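Local atomic coordinates of glutathione S-transferase (Lodderomyces elongisporus, PDB entry 4IVF), a protein that binds two glutathione molecules per subunit and, as a member of the glutathione S-transferase superfamily, probably catalyses glutathione-dependent conjugation or reduction. Residues Q35-S40 / E46-K51; A80-L85 / Y174-F179. All blocks are in the same frame, centred on the assembly; numbering follows the deposited sequence.

Interaction 1: residues Q35-S40 / E46-K51; sequences QKFDLS and EDWFVK
Phe37, just past the end of strand 32-36, meets Trp48 and Phe49 of helix 47-52 through side chains alone; the closest backbone approach of the two segments is 10.5 Å, between the CA atoms of Phe37 and Glu46, and no hydrogen bond joins them. Rings fill the distance. Phe37 reaches out with its far end, and CZ lies 3.7 Å from CD1 of Phe49, offset toward the rim on one face of that ring. This is an edge-to-face pair in which Phe37 supplies the edge, with centroids 4.8 Å apart and planes inclined at 53°. The indole of Trp48 meets the same end of Phe37 differently: Phe37 CZ and Trp48 CH2 come within 3.7 Å, rim to rim, the planes only 20° apart and neither ring over the other. The extended chain of Gln35, a partly exposed partner, brings its amide against the same corner of the indole, NE2 standing 3.5 Å from Trp48 CH2.

The indole is held from its own helix. Trp48 takes the position with CG between the backbone N and the carbonyl carbon (chi1 74°), which folds the ring back so that one face lies against CB of Phe49 and NE1 can donate to Glu46 OE1 at 2.9 Å. Glu46 OE1 accepts through its anti lone pair and sits close to the plane of the indole. Glu46 O meanwhile receives both Phe49 N and Val50 N in the first turn.

Phe37 also packs on Tyr11 of strand 8-12 and on Ile58, a glutathione-binding residue, while Leu39 touches glutathione itself. The contact is thus chiefly apolar and aromatic: it joins helix 47-52 to the edge of the thioredoxin-like sheet beside the glutathione pocket, with the indole's polar N-H satisfied locally by Glu46.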
loop_
_atom_site.group_PDB
_atom_site.type_symbol
_atom_site.label_atom_id
_atom_site.label_comp_id
_atom_site.label_asym_id
_atom_site.label_seq_id
_atom_site.Cartn_x
_atom_site.Cartn_y
_atom_site.Cartn_z
ATOM N N GLN F 35 -12.027 -16.437 -11.978
ATOM C CA GLN F 35 -11.604 -16.434 -13.367
ATOM C C GLN F 35 -10.105 -16.204 -13.396
ATOM O O GLN F 35 -9.631 -15.151 -12.986
ATOM C CB GLN F 35 -12.332 -15.354 -14.189
ATOM C CG GLN F 35 -11.799 -15.236 -15.610
ATOM C CD GLN F 35 -12.624 -14.300 -16.500
ATOM O OE1 GLN F 35 -13.839 -14.149 -16.325
ATOM N NE2 GLN F 35 -11.955 -13.662 -17.451
ATOM N N LYS F 36 -9.361 -17.185 -13.885
ATOM C CA LYS F 36 -7.909 -17.110 -13.838
ATOM C C LYS F 36 -7.270 -16.415 -15.038
ATOM O O LYS F 36 -7.834 -16.376 -16.128
ATOM C CB LYS F 36 -7.288 -18.492 -13.593
ATOM C CG LYS F 36 -7.797 -19.602 -14.483
ATOM C CD LYS F 36 -7.532 -20.955 -13.836
ATOM C CE LYS F 36 -7.795 -22.103 -14.792
ATOM N NZ LYS F 36 -6.773 -22.140 -15.868
ATOM N N PHE F 37 -6.095 -15.844 -14.814
ATOM C CA PHE F 37 -5.334 -15.215 -15.887
ATOM C C PHE F 37 -4.001 -15.920 -16.051
ATOM O O PHE F 37 -3.350 -16.278 -15.052
ATOM C CB PHE F 37 -5.077 -13.734 -15.584
ATOM C CG PHE F 37 -6.303 -12.872 -15.666
ATOM C CD1 PHE F 37 -7.310 -12.979 -14.719
ATOM C CD2 PHE F 37 -6.448 -11.949 -16.696
ATOM C CE1 PHE F 37 -8.442 -12.188 -14.799
ATOM C CE2 PHE F 37 -7.573 -11.158 -16.781
ATOM C CZ PHE F 37 -8.574 -11.276 -15.830
ATOM N N ASP F 38 -3.605 -16.108 -17.309
ATOM C CA ASP F 38 -2.270 -16.554 -17.672
ATOM C C ASP F 38 -1.346 -15.355 -17.884
ATOM O O ASP F 38 -1.368 -14.711 -18.942
ATOM C CB ASP F 38 -2.325 -17.382 -18.952
ATOM C CG ASP F 38 -1.002 -18.076 -19.267
ATOM O OD1 ASP F 38 0.063 -17.604 -18.813
ATOM O OD2 ASP F 38 -1.036 -19.106 -19.974
ATOM N N LEU F 39 -0.514 -15.081 -16.885
ATOM C CA LEU F 39 0.365 -13.910 -16.916
ATOM C C LEU F 39 1.468 -14.031 -17.979
ATOM O O LEU F 39 1.939 -13.021 -18.503
ATOM C CB LEU F 39 0.963 -13.627 -15.518
ATOM C CG LEU F 39 0.176 -12.737 -14.535
ATOM C CD1 LEU F 39 -1.322 -12.918 -14.671
ATOM C CD2 LEU F 39 0.598 -12.999 -13.098
ATOM N N SER F 40 1.860 -15.257 -18.319
ATOM C CA SER F 40 2.878 -15.450 -19.348
ATOM C C SER F 40 2.349 -15.060 -20.727
ATOM O O SER F 40 3.104 -14.967 -21.690
ATOM C CB SER F 40 3.403 -16.891 -19.349
ATOM O OG SER F 40 2.392 -17.817 -19.698
ATOM N N GLU F 46 -5.191 -7.089 -21.451
ATOM C CA GLU F 46 -6.231 -7.078 -22.481
ATOM C C GLU F 46 -7.202 -5.924 -22.259
ATOM O O GLU F 46 -7.477 -5.555 -21.111
ATOM C CB GLU F 46 -6.964 -8.416 -22.520
ATOM C CG GLU F 46 -6.122 -9.529 -23.136
ATOM C CD GLU F 46 -6.762 -10.900 -23.005
ATOM O OE1 GLU F 46 -7.830 -11.006 -22.359
ATOM O OE2 GLU F 46 -6.191 -11.874 -23.545
ATOM N N ASP F 47 -7.706 -5.353 -23.356
ATOM C CA ASP F 47 -8.528 -4.133 -23.306
ATOM C C ASP F 47 -9.708 -4.240 -22.342
ATOM O O ASP F 47 -9.957 -3.331 -21.545
ATOM C CB ASP F 47 -9.041 -3.739 -24.704
ATOM C CG ASP F 47 -7.925 -3.277 -25.637
ATOM O OD1 ASP F 47 -6.934 -2.675 -25.159
ATOM O OD2 ASP F 47 -8.044 -3.508 -26.862
ATOM N N TRP F 48 -10.422 -5.356 -22.409
ATOM C CA TRP F 48 -11.614 -5.543 -21.593
ATOM C C TRP F 48 -11.329 -5.467 -20.086
ATOM O O TRP F 48 -12.172 -5.004 -19.318
ATOM C CB TRP F 48 -12.277 -6.877 -21.926
ATOM C CG TRP F 48 -11.552 -8.060 -21.379
ATOM C CD1 TRP F 48 -10.598 -8.791 -22.007
ATOM C CD2 TRP F 48 -11.714 -8.641 -20.081
ATOM N NE1 TRP F 48 -10.158 -9.802 -21.193
ATOM C CE2 TRP F 48 -10.823 -9.725 -19.997
ATOM C CE3 TRP F 48 -12.524 -8.342 -18.972
ATOM C CZ2 TRP F 48 -10.724 -10.523 -18.856
ATOM C CZ3 TRP F 48 -12.425 -9.136 -17.843
ATOM C CH2 TRP F 48 -11.533 -10.213 -17.794
ATOM N N PHE F 49 -10.150 -5.920 -19.667
ATOM C CA PHE F 49 -9.829 -5.973 -18.232
ATOM C C PHE F 49 -9.290 -4.647 -17.700
ATOM O O PHE F 49 -9.544 -4.263 -16.551
ATOM C CB PHE F 49 -8.847 -7.103 -17.925
ATOM C CG PHE F 49 -8.556 -7.259 -16.455
ATOM C CD1 PHE F 49 -9.541 -7.730 -15.587
ATOM C CD2 PHE F 49 -7.309 -6.926 -15.941
ATOM C CE1 PHE F 49 -9.288 -7.863 -14.223
ATOM C CE2 PHE F 49 -7.042 -7.062 -14.570
ATOM C CZ PHE F 49 -8.038 -7.527 -13.711
ATOM N N VAL F 50 -8.544 -3.958 -18.555
ATOM C CA VAL F 50 -8.017 -2.645 -18.254
ATOM C C VAL F 50 -9.147 -1.623 -18.077
ATOM O O VAL F 50 -8.999 -0.659 -17.328
ATOM C CB VAL F 50 -6.982 -2.231 -19.326
ATOM C CG1 VAL F 50 -6.616 -0.749 -19.234
ATOM C CG2 VAL F 50 -5.745 -3.096 -19.191
ATOM N N LYS F 51 -10.285 -1.846 -18.741
ATOM C CA LYS F 51 -11.467 -1.012 -18.510
ATOM C C LYS F 51 -11.986 -1.180 -17.085
ATOM O O LYS F 51 -12.465 -0.221 -16.479
ATOM C CB LYS F 51 -12.595 -1.336 -19.487
ATOM C CG LYS F 51 -12.309 -0.971 -20.929
ATOM C CD LYS F 51 -13.511 -1.265 -21.802
ATOM C CE LYS F 51 -13.091 -1.485 -23.241
ATOM N NZ LYS F 51 -14.079 -2.337 -23.961
#

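Interaction 2: residues A80-L85 / Y174-F179; sequences AILQYL and YTVADF
Val176 meets Leu82 where helix 176-185 starts, and the residues before it prepare that start. Tyr174 leads in from the loop. Thr175 follows as the N-cap: its OG1 accepts a weak bond from Ala177 N, 3.4 Å away, while its own N donates to Asp178 OD1 over 2.9 Å and nearly straight at 172°. Asp178 OD1 is met on its anti side, with the donor standing somewhat out of the carboxylate plane. Together Thr175 and Asp178 form a capping box.

Val176, the first residue inside the helix, carries the contact. Its CA comes within 6.1 Å of that of Leu82. With CG1 anti to the carbonyl carbon (chi1 -70°), this methyl reaches Leu82 CB at 3.8 Å and also lies 3.7 Å from Leu82 O, touching the flank of helix 78-89 at both side chain and backbone. The other branch turns to Gln83, whose bent side chain brings OE1 to 4.3 Å from CG2, a loose approach.

CB of Ala177 points away from 80-85. The second carboxylate oxygen of Asp178, OD2, is gripped by Leu169 N and Trp204 NE1, so this buried side chain also ties the helix start to the preceding loop and to helix 199-209. Phe179 has CB on the interface side, but its ring heads off from residues 80-85. Phe24 of helix 16-27 meets that ring and also packs on Leu82 and Val176, the last of which touches Thr107 of helix 102-131 too.

A hydrophobic core between the thioredoxin-like N-terminal domain and the all-helical C-terminal domain, with the family's N-capping box opening a buried helix of the C-terminal domain, is characteristic of the glutathione S-transferase fold.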
loop_
_atom_site.group_PDB
_atom_site.type_symbol
_atom_site.label_atom_id
_atom_site.label_comp_id
_atom_site.label_asym_id
_atom_site.label_seq_id
_atom_site.Cartn_x
_atom_site.Cartn_y
_atom_site.Cartn_z
ATOM N N ALA F 80 -6.905 -2.500 -0.781
ATOM C CA ALA F 80 -8.251 -1.942 -0.775
ATOM C C ALA F 80 -9.284 -3.064 -0.695
ATOM O O ALA F 80 -10.292 -2.946 0.002
ATOM C CB ALA F 80 -8.491 -1.074 -2.045
ATOM N N ILE F 81 -9.028 -4.147 -1.423
ATOM C CA ILE F 81 -9.956 -5.272 -1.472
ATOM C C ILE F 81 -10.084 -5.907 -0.100
ATOM O O ILE F 81 -11.188 -6.245 0.336
ATOM C CB ILE F 81 -9.500 -6.351 -2.477
ATOM C CG1 ILE F 81 -9.369 -5.757 -3.877
ATOM C CG2 ILE F 81 -10.468 -7.545 -2.466
ATOM C CD1 ILE F 81 -8.876 -6.764 -4.913
ATOM N N LEU F 82 -8.954 -6.070 0.580
ATOM C CA LEU F 82 -8.965 -6.635 1.933
ATOM C C LEU F 82 -9.769 -5.770 2.890
ATOM O O LEU F 82 -10.633 -6.278 3.595
ATOM C CB LEU F 82 -7.544 -6.873 2.461
ATOM C CG LEU F 82 -6.883 -8.071 1.767
ATOM C CD1 LEU F 82 -5.375 -8.161 2.010
ATOM C CD2 LEU F 82 -7.593 -9.368 2.134
ATOM N N GLN F 83 -9.497 -4.465 2.882
ATOM C CA GLN F 83 -10.183 -3.505 3.749
ATOM C C GLN F 83 -11.683 -3.533 3.470
ATOM O O GLN F 83 -12.504 -3.533 4.396
ATOM C CB GLN F 83 -9.601 -2.095 3.540
ATOM C CG GLN F 83 -9.848 -1.096 4.653
ATOM C CD GLN F 83 -9.490 -1.612 6.058
ATOM O OE1 GLN F 83 -8.383 -2.104 6.300
ATOM N NE2 GLN F 83 -10.434 -1.484 6.990
ATOM N N TYR F 84 -12.033 -3.578 2.186
ATOM C CA TYR F 84 -13.428 -3.652 1.768
ATOM C C TYR F 84 -14.147 -4.886 2.319
ATOM O O TYR F 84 -15.223 -4.765 2.892
ATOM C CB TYR F 84 -13.570 -3.613 0.232
ATOM C CG TYR F 84 -14.987 -3.951 -0.198
ATOM C CD1 TYR F 84 -16.016 -3.019 -0.075
ATOM C CD2 TYR F 84 -15.303 -5.220 -0.669
ATOM C CE1 TYR F 84 -17.321 -3.347 -0.424
ATOM C CE2 TYR F 84 -16.595 -5.554 -1.016
ATOM C CZ TYR F 84 -17.597 -4.618 -0.900
ATOM O OH TYR F 84 -18.879 -4.973 -1.260
ATOM N N LEU F 85 -13.562 -6.064 2.120
ATOM C CA LEU F 85 -14.145 -7.320 2.604
ATOM C C LEU F 85 -14.303 -7.355 4.129
ATOM O O LEU F 85 -15.292 -7.879 4.663
ATOM C CB LEU F 85 -13.303 -8.515 2.141
ATOM C CG LEU F 85 -13.265 -8.761 0.627
ATOM C CD1 LEU F 85 -12.174 -9.783 0.259
ATOM C CD2 LEU F 85 -14.633 -9.196 0.090
ATOM N N TYR F 174 -6.284 -12.617 14.227
ATOM C CA TYR F 174 -5.771 -12.403 12.877
ATOM C C TYR F 174 -6.576 -11.293 12.230
ATOM O O TYR F 174 -7.788 -11.205 12.405
ATOM C CB TYR F 174 -5.878 -13.672 12.030
ATOM C CG TYR F 174 -4.966 -14.790 12.472
ATOM C CD1 TYR F 174 -3.584 -14.628 12.460
ATOM C CD2 TYR F 174 -5.483 -16.018 12.886
ATOM C CE1 TYR F 174 -2.739 -15.655 12.857
ATOM C CE2 TYR F 174 -4.646 -17.049 13.289
ATOM C CZ TYR F 174 -3.276 -16.858 13.267
ATOM O OH TYR F 174 -2.433 -17.873 13.648
ATOM N N THR F 175 -5.892 -10.415 11.518
ATOM C CA THR F 175 -6.549 -9.368 10.761
ATOM C C THR F 175 -6.099 -9.447 9.300
ATOM O O THR F 175 -5.338 -10.351 8.924
ATOM C CB THR F 175 -6.186 -7.985 11.315
ATOM O OG1 THR F 175 -4.757 -7.831 11.302
ATOM C CG2 THR F 175 -6.724 -7.819 12.745
ATOM N N VAL F 176 -6.544 -8.490 8.486
ATOM C CA VAL F 176 -6.157 -8.468 7.078
ATOM C C VAL F 176 -4.645 -8.269 6.956
ATOM O O VAL F 176 -4.040 -8.657 5.964
ATOM C CB VAL F 176 -6.907 -7.365 6.266
ATOM C CG1 VAL F 176 -8.382 -7.713 6.095
ATOM C CG2 VAL F 176 -6.759 -6.003 6.927
ATOM N N ALA F 177 -4.034 -7.664 7.968
ATOM C CA ALA F 177 -2.597 -7.446 7.914
ATOM C C ALA F 177 -1.857 -8.787 7.916
ATOM O O ALA F 177 -0.928 -8.987 7.143
ATOM C CB ALA F 177 -2.136 -6.553 9.059
ATOM N N ASP F 178 -2.289 -9.713 8.763
ATOM C CA ASP F 178 -1.699 -11.052 8.776
ATOM C C ASP F 178 -1.945 -11.778 7.451
ATOM O O ASP F 178 -1.051 -12.407 6.892
ATOM C CB ASP F 178 -2.267 -11.887 9.926
ATOM C CG ASP F 178 -2.092 -11.222 11.275
ATOM O OD1 ASP F 178 -2.946 -10.395 11.652
ATOM O OD2 ASP F 178 -1.096 -11.523 11.958
ATOM N N PHE F 179 -3.169 -11.707 6.951
ATOM C CA PHE F 179 -3.482 -12.432 5.732
ATOM C C PHE F 179 -2.740 -11.869 4.532
ATOM O O PHE F 179 -2.320 -12.616 3.661
ATOM C CB PHE F 179 -4.989 -12.526 5.531
ATOM C CG PHE F 179 -5.669 -13.338 6.596
ATOM C CD1 PHE F 179 -5.397 -14.691 6.721
ATOM C CD2 PHE F 179 -6.543 -12.747 7.494
ATOM C CE1 PHE F 179 -6.000 -15.455 7.707
ATOM C CE2 PHE F 179 -7.146 -13.492 8.483
ATOM C CZ PHE F 179 -6.873 -14.859 8.595
#

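Interaction 1 is complete in the sequence before interaction 2 begins; their centres lie about 24 Å apart and their nearest atoms about 9 Å. Interaction 1 lies wholly in the N-terminal domain, between the outermost strand 32-36 and helix 47-52. By contrast, residues 80-85 and 174-179 bring helix 78-89 of that domain against helix 176-185 of the helical domain, and the centre of this contact lies about 8 Å from the centre of the chain. Interaction 1 thus lies at the periphery near the glutathione pocket, interaction 2 in the interface between the two domains. Both pairs of segments also touch the second subunit, through Val50 and Tyr84, which meet its Arg160 and Tyr105.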